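Local atomic coordinates of GH3 beta-N-acetylglucosaminidase (Paenibacillaceae, PDB entry 6K5J), a protein that catalyses, as a family 3 glycoside hydrolase, the removal of terminal beta-linked N-acetylglucosamine from the non-reducing ends of oligosaccharides. Residues K36-D41 with Q67-E72; G171-G176 with Q338-D343. One frame throughout, in Å; residues are numbered along the deposited sequence.

Contact 1 (K36-D41 with Q67-E72)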
loop_
_atom_site.group_PDB
_atom_site.type_symbol
_atom_site.label_atom_id
_atom_site.label_comp_id
_atom_site.label_asym_id
_atom_site.label_seq_id
_atom_site.Cartn_x
_atom_site.Cartn_y
_atom_site.Cartn_z
ATOM N N LYS A 36 5.856 -9.691 26.146
ATOM C CA LYS A 36 4.753 -9.479 27.082
ATOM C C LYS A 36 3.407 -9.430 26.357
ATOM O O LYS A 36 2.400 -9.948 26.861
ATOM C CB LYS A 36 4.997 -8.192 27.880
ATOM C CG LYS A 36 6.062 -8.388 28.982
ATOM C CD LYS A 36 6.188 -7.222 29.978
ATOM C CE LYS A 36 5.895 -7.670 31.403
ATOM N NZ LYS A 36 7.085 -7.932 32.250
ATOM N N LEU A 37 3.368 -8.811 25.175
ATOM C CA LEU A 37 2.145 -8.819 24.377
ATOM C C LEU A 37 1.700 -10.246 24.078
ATOM O O LEU A 37 0.506 -10.562 24.148
ATOM C CB LEU A 37 2.359 -8.048 23.072
ATOM C CG LEU A 37 2.463 -6.515 23.141
ATOM C CD1 LEU A 37 2.974 -5.957 21.822
ATOM C CD2 LEU A 37 1.133 -5.912 23.501
ATOM N N ILE A 38 2.648 -11.119 23.747
ATOM C CA ILE A 38 2.303 -12.486 23.383
ATOM C C ILE A 38 1.980 -13.311 24.622
ATOM O O ILE A 38 0.937 -13.969 24.683
ATOM C CB ILE A 38 3.435 -13.126 22.563
ATOM C CG1 ILE A 38 3.579 -12.436 21.204
ATOM C CG2 ILE A 38 3.176 -14.624 22.393
ATOM C CD1 ILE A 38 4.885 -12.793 20.488
ATOM N N THR A 39 2.866 -13.288 25.627
ATOM C CA THR A 39 2.726 -14.213 26.755
ATOM C C THR A 39 1.788 -13.689 27.834
ATOM O O THR A 39 1.099 -14.481 28.482
ATOM C CB THR A 39 4.091 -14.520 27.372
ATOM O OG1 THR A 39 4.609 -13.345 28.008
ATOM C CG2 THR A 39 5.070 -14.998 26.302
ATOM N N GLU A 40 1.735 -12.380 28.050
ATOM C CA GLU A 40 0.888 -11.841 29.104
ATOM C C GLU A 40 -0.422 -11.278 28.587
ATOM O O GLU A 40 -1.452 -11.437 29.240
ATOM C CB GLU A 40 1.645 -10.766 29.885
ATOM C CG GLU A 40 2.924 -11.331 30.490
ATOM C CD GLU A 40 3.700 -10.317 31.298
ATOM O OE1 GLU A 40 3.137 -9.244 31.612
ATOM O OE2 GLU A 40 4.876 -10.598 31.623
ATOM N N ASP A 41 -0.421 -10.636 27.425
ATOM C CA ASP A 41 -1.657 -10.095 26.885
ATOM C C ASP A 41 -2.298 -11.002 25.844
ATOM O O ASP A 41 -3.412 -10.715 25.406
ATOM C CB ASP A 41 -1.403 -8.708 26.297
ATOM C CG ASP A 41 -0.845 -7.737 27.335
ATOM O OD1 ASP A 41 -1.427 -7.654 28.437
ATOM O OD2 ASP A 41 0.171 -7.069 27.051
ATOM N N GLN A 67 6.658 -16.953 16.847
ATOM C CA GLN A 67 5.811 -18.136 16.932
ATOM C C GLN A 67 6.275 -19.070 18.043
ATOM O O GLN A 67 5.452 -19.701 18.720
ATOM C CB GLN A 67 5.794 -18.857 15.586
ATOM C CG GLN A 67 5.211 -18.007 14.457
ATOM C CD GLN A 67 3.713 -17.882 14.509
ATOM O OE1 GLN A 67 3.064 -18.239 15.510
ATOM N NE2 GLN A 67 3.138 -17.350 13.432
ATOM N N GLN A 68 7.586 -19.163 18.248
ATOM C CA GLN A 68 8.108 -19.998 19.323
ATOM C C GLN A 68 7.723 -19.445 20.686
ATOM O O GLN A 68 7.390 -20.206 21.599
ATOM C CB GLN A 68 9.625 -20.112 19.191
ATOM C CG GLN A 68 10.297 -20.914 20.287
ATOM C CD GLN A 68 11.800 -20.956 20.094
ATOM O OE1 GLN A 68 12.361 -20.148 19.346
ATOM N NE2 GLN A 68 12.463 -21.892 20.767
ATOM N N ILE A 69 7.772 -18.119 20.840
ATOM C CA ILE A 69 7.361 -17.491 22.094
ATOM C C ILE A 69 5.904 -17.806 22.386
ATOM O O ILE A 69 5.532 -18.103 23.531
ATOM C CB ILE A 69 7.615 -15.971 22.033
ATOM C CG1 ILE A 69 9.120 -15.684 22.090
ATOM C CG2 ILE A 69 6.871 -15.234 23.149
ATOM C CD1 ILE A 69 9.509 -14.250 21.686
ATOM N N ALA A 70 5.054 -17.753 21.359
ATOM C CA ALA A 70 3.653 -18.089 21.566
ATOM C C ALA A 70 3.488 -19.573 21.869
ATOM O O ALA A 70 2.724 -19.945 22.765
ATOM C CB ALA A 70 2.821 -17.695 20.346
ATOM N N ALA A 71 4.201 -20.432 21.138
ATOM C CA ALA A 71 4.026 -21.871 21.325
ATOM C C ALA A 71 4.472 -22.292 22.715
ATOM O O ALA A 71 3.768 -23.034 23.410
ATOM C CB ALA A 71 4.795 -22.647 20.255
ATOM N N GLU A 72 5.634 -21.799 23.149
ATOM C CA GLU A 72 6.199 -22.206 24.428
ATOM C C GLU A 72 5.434 -21.648 25.619
ATOM O O GLU A 72 5.608 -22.152 26.733
ATOM C CB GLU A 72 7.666 -21.789 24.493
ATOM C CG GLU A 72 8.543 -22.609 23.557
ATOM C CD GLU A 72 9.997 -22.201 23.588
ATOM O OE1 GLU A 72 10.335 -21.200 24.261
ATOM O OE2 GLU A 72 10.802 -22.887 22.931
#

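Contact 2 (G171-G176 with Q338-D343)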
loop_
_atom_site.group_PDB
_atom_site.type_symbol
_atom_site.label_atom_id
_atom_site.label_comp_id
_atom_site.label_asym_id
_atom_site.label_seq_id
_atom_site.Cartn_x
_atom_site.Cartn_y
_atom_site.Cartn_z
ATOM N N GLY A 171 -3.586 -14.540 -5.896
ATOM C CA GLY A 171 -2.139 -14.731 -5.869
ATOM C C GLY A 171 -1.567 -14.740 -4.461
ATOM O O GLY A 171 -0.693 -15.552 -4.141
ATOM N N PHE A 172 -2.044 -13.831 -3.599
ATOM C CA PHE A 172 -1.616 -13.847 -2.200
ATOM C C PHE A 172 -2.030 -15.154 -1.527
ATOM O O PHE A 172 -1.211 -15.822 -0.884
ATOM C CB PHE A 172 -2.217 -12.666 -1.424
ATOM C CG PHE A 172 -1.640 -11.315 -1.783
ATOM C CD1 PHE A 172 -0.269 -11.125 -1.907
ATOM C CD2 PHE A 172 -2.483 -10.226 -1.967
ATOM C CE1 PHE A 172 0.244 -9.884 -2.221
ATOM C CE2 PHE A 172 -1.980 -8.968 -2.304
ATOM C CZ PHE A 172 -0.616 -8.803 -2.436
ATOM N N GLN A 173 -3.304 -15.528 -1.653
ATOM C CA GLN A 173 -3.796 -16.669 -0.880
ATOM C C GLN A 173 -3.297 -17.999 -1.439
ATOM O O GLN A 173 -3.073 -18.937 -0.669
ATOM C CB GLN A 173 -5.325 -16.609 -0.783
ATOM C CG GLN A 173 -5.732 -15.452 0.145
ATOM C CD GLN A 173 -7.217 -15.174 0.256
ATOM O OE1 GLN A 173 -7.615 -14.285 1.010
ATOM N NE2 GLN A 173 -8.038 -15.916 -0.476
ATOM N N ASP A 174 -3.069 -18.085 -2.757
ATOM C CA ASP A 174 -2.433 -19.269 -3.336
ATOM C C ASP A 174 -1.050 -19.499 -2.746
ATOM O O ASP A 174 -0.612 -20.648 -2.616
ATOM C CB ASP A 174 -2.322 -19.135 -4.861
ATOM C CG ASP A 174 -3.604 -19.506 -5.581
ATOM O OD1 ASP A 174 -4.560 -19.944 -4.914
ATOM O OD2 ASP A 174 -3.661 -19.349 -6.821
ATOM N N ALA A 175 -0.354 -18.427 -2.372
ATOM C CA ALA A 175 0.974 -18.525 -1.785
ATOM C C ALA A 175 0.939 -18.729 -0.275
ATOM O O ALA A 175 2.000 -18.759 0.357
ATOM C CB ALA A 175 1.794 -17.274 -2.114
ATOM N N GLY A 176 -0.244 -18.878 0.315
ATOM C CA GLY A 176 -0.344 -19.094 1.739
ATOM C C GLY A 176 -0.359 -17.834 2.581
ATOM O O GLY A 176 -0.069 -17.903 3.776
ATOM N N GLN A 338 -6.214 -21.520 11.162
ATOM C CA GLN A 338 -6.139 -22.909 10.724
ATOM C C GLN A 338 -5.993 -23.004 9.210
ATOM O O GLN A 338 -5.224 -23.831 8.703
ATOM C CB GLN A 338 -7.385 -23.666 11.178
ATOM C CG GLN A 338 -7.371 -25.122 10.741
ATOM C CD GLN A 338 -8.690 -25.822 10.974
ATOM O OE1 GLN A 338 -9.615 -25.252 11.557
ATOM N NE2 GLN A 338 -8.786 -27.070 10.516
ATOM N N ARG A 339 -6.721 -22.157 8.477
ATOM C CA ARG A 339 -6.779 -22.239 7.019
ATOM C C ARG A 339 -5.445 -21.907 6.374
ATOM O O ARG A 339 -5.119 -22.443 5.306
ATOM C CB ARG A 339 -7.851 -21.295 6.494
ATOM C CG ARG A 339 -8.287 -21.573 5.084
ATOM C CD ARG A 339 -9.696 -21.078 4.888
ATOM N NE ARG A 339 -9.712 -19.628 4.846
ATOM C CZ ARG A 339 -10.444 -18.858 5.643
ATOM N NH1 ARG A 339 -11.247 -19.389 6.563
ATOM N NH2 ARG A 339 -10.370 -17.547 5.520
ATOM N N ARG A 340 -4.672 -21.022 6.988
ATOM C CA ARG A 340 -3.372 -20.650 6.465
ATOM C C ARG A 340 -2.253 -21.436 7.124
ATOM O O ARG A 340 -1.080 -21.096 6.934
ATOM C CB ARG A 340 -3.151 -19.140 6.628
ATOM C CG ARG A 340 -4.056 -18.290 5.720
ATOM C CD ARG A 340 -3.983 -18.729 4.247
ATOM N NE ARG A 340 -5.160 -18.295 3.503
ATOM C CZ ARG A 340 -5.683 -18.952 2.476
ATOM N NH1 ARG A 340 -5.133 -20.083 2.057
ATOM N NH2 ARG A 340 -6.768 -18.486 1.874
ATOM N N ALA A 341 -2.590 -22.483 7.883
ATOM C CA ALA A 341 -1.609 -23.342 8.553
ATOM C C ALA A 341 -0.506 -22.511 9.203
ATOM O O ALA A 341 0.689 -22.725 8.976
ATOM C CB ALA A 341 -1.018 -24.365 7.578
ATOM N N VAL A 342 -0.923 -21.527 10.007
ATOM C CA VAL A 342 0.039 -20.608 10.604
ATOM C C VAL A 342 0.929 -21.288 11.628
ATOM O O VAL A 342 1.964 -20.730 12.007
ATOM C CB VAL A 342 -0.678 -19.392 11.230
ATOM C CG1 VAL A 342 -1.570 -18.707 10.185
ATOM C CG2 VAL A 342 -1.484 -19.800 12.461
ATOM N N ASP A 343 0.569 -22.487 12.075
ATOM C CA ASP A 343 1.431 -23.238 12.976
ATOM C C ASP A 343 2.504 -24.034 12.237
ATOM O O ASP A 343 3.349 -24.661 12.890
ATOM C CB ASP A 343 0.588 -24.170 13.851
ATOM C CG ASP A 343 -0.241 -25.155 13.036
ATOM O OD1 ASP A 343 -0.655 -24.812 11.905
ATOM O OD2 ASP A 343 -0.472 -26.283 13.523
#

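Contact 1 (K36-D41 with Q67-E72)
Ile38 and Ala70 bring the last turns of helices 32-39 and 56-72 together, their CA atoms 6.0 Å apart, and no hydrogen bond links the two segments. So close an approach suits alanine, whose small side chain leaves the helix surface accessible: Ile38 CG2 sits 3.6 Å from Ala70 CA and 3.7 Å from Ala70 CB. With chi1 at -67° this methyl is anti to the backbone N and is carried to the facing helix, while the longer branch lies beside the N. Ile69 uses the same rotamer, and its CG2 meets two residues at once, at 3.8 Å from Ile38 CG2 and 3.6 Å from Thr39 CG2. The two isoleucine side chains cross at roughly a right angle, methyl against methyl. Thr39 serves both its ends: OG1 is hydrogen-bonded to Arg35 O one turn back in its own helix, leaving CG2 for the apolar seam. On another side of helix 32-39, Leu37 packs on Tyr302 and Gln305 of helix 302-317. Helices 32-39 and 56-72 are the connections of two successive beta-alpha-beta crossovers, through strands 21-23, 45-47 and 79-81, and their side-by-side packing belongs to the outer helical layer of a TIM barrel.

Contact 2 (G171-G176 with Q338-D343)
The Arg340 guanidinium lies against the Gln173 side chain where two helices of the TIM-barrel domain finish, each in a Schellman motif. Gln173 CB covers one face of the guanidinium and stands 3.6 Å from Arg340 NH2. The rest of the glutamine runs on extended past the same nitrogen, with Gln173 CG at 3.6 Å and Gln173 NE2 at 3.7 Å from Arg340 NH2. The two chains cross at about a right angle, and the amide and guanidinium planes are 31° apart, so the flat groups are moderately tilted rather than parallel. This is van der Waals packing with no hydrogen bond between the segments. A bend at chi2 of Arg340 (-52°) shapes the chain that places the guanidinium there, and its CD passes 4.0 Å from Gly176 O.

Glycine suits position 176 because it closes helix 158-174 at positive phi (86°), where a side chain would press on the preceding carbonyl oxygen; Gly176 N bonds back to Gln173 O. Ala341 is the corresponding residue after helix 323-339, its N donating to Gln338 O.

Farther out, Asp225 organises both partners: its OD2 forms a salt bridge with Arg340 NE, its OD1 one with Arg339 NH2, and its backbone N donates to Gln173 OE1. Gln173 NE2 is held in turn by Gly223 O, which helps fix the amide. The two helix ends are also tied by Arg126, whose NH1 donates to both Gly176 O and Arg340 O while its NH2 reaches Ala341 O.

Overall arrangement
The two contacts follow one another along the chain, contact 1 closing before contact 2 opens, and their centres are about 21 Å apart. They adjoin through the tail after helix 323-339: Gln67 NE2 of contact 1 packs 3.9 Å from Val342 O of contact 2, and Val342 also rests on Pro77, in the loop before strand 79-81. Contact 1 is a buried apolar seam; contact 2 is a polar patch at the surface. Helices 32-39, 56-72 and 158-174 each end shortly before a parallel barrel strand begins. Since TIM-barrel active sites lie at the C-terminal ends of the strands, both contacts probably belong to the opposite, non-catalytic end.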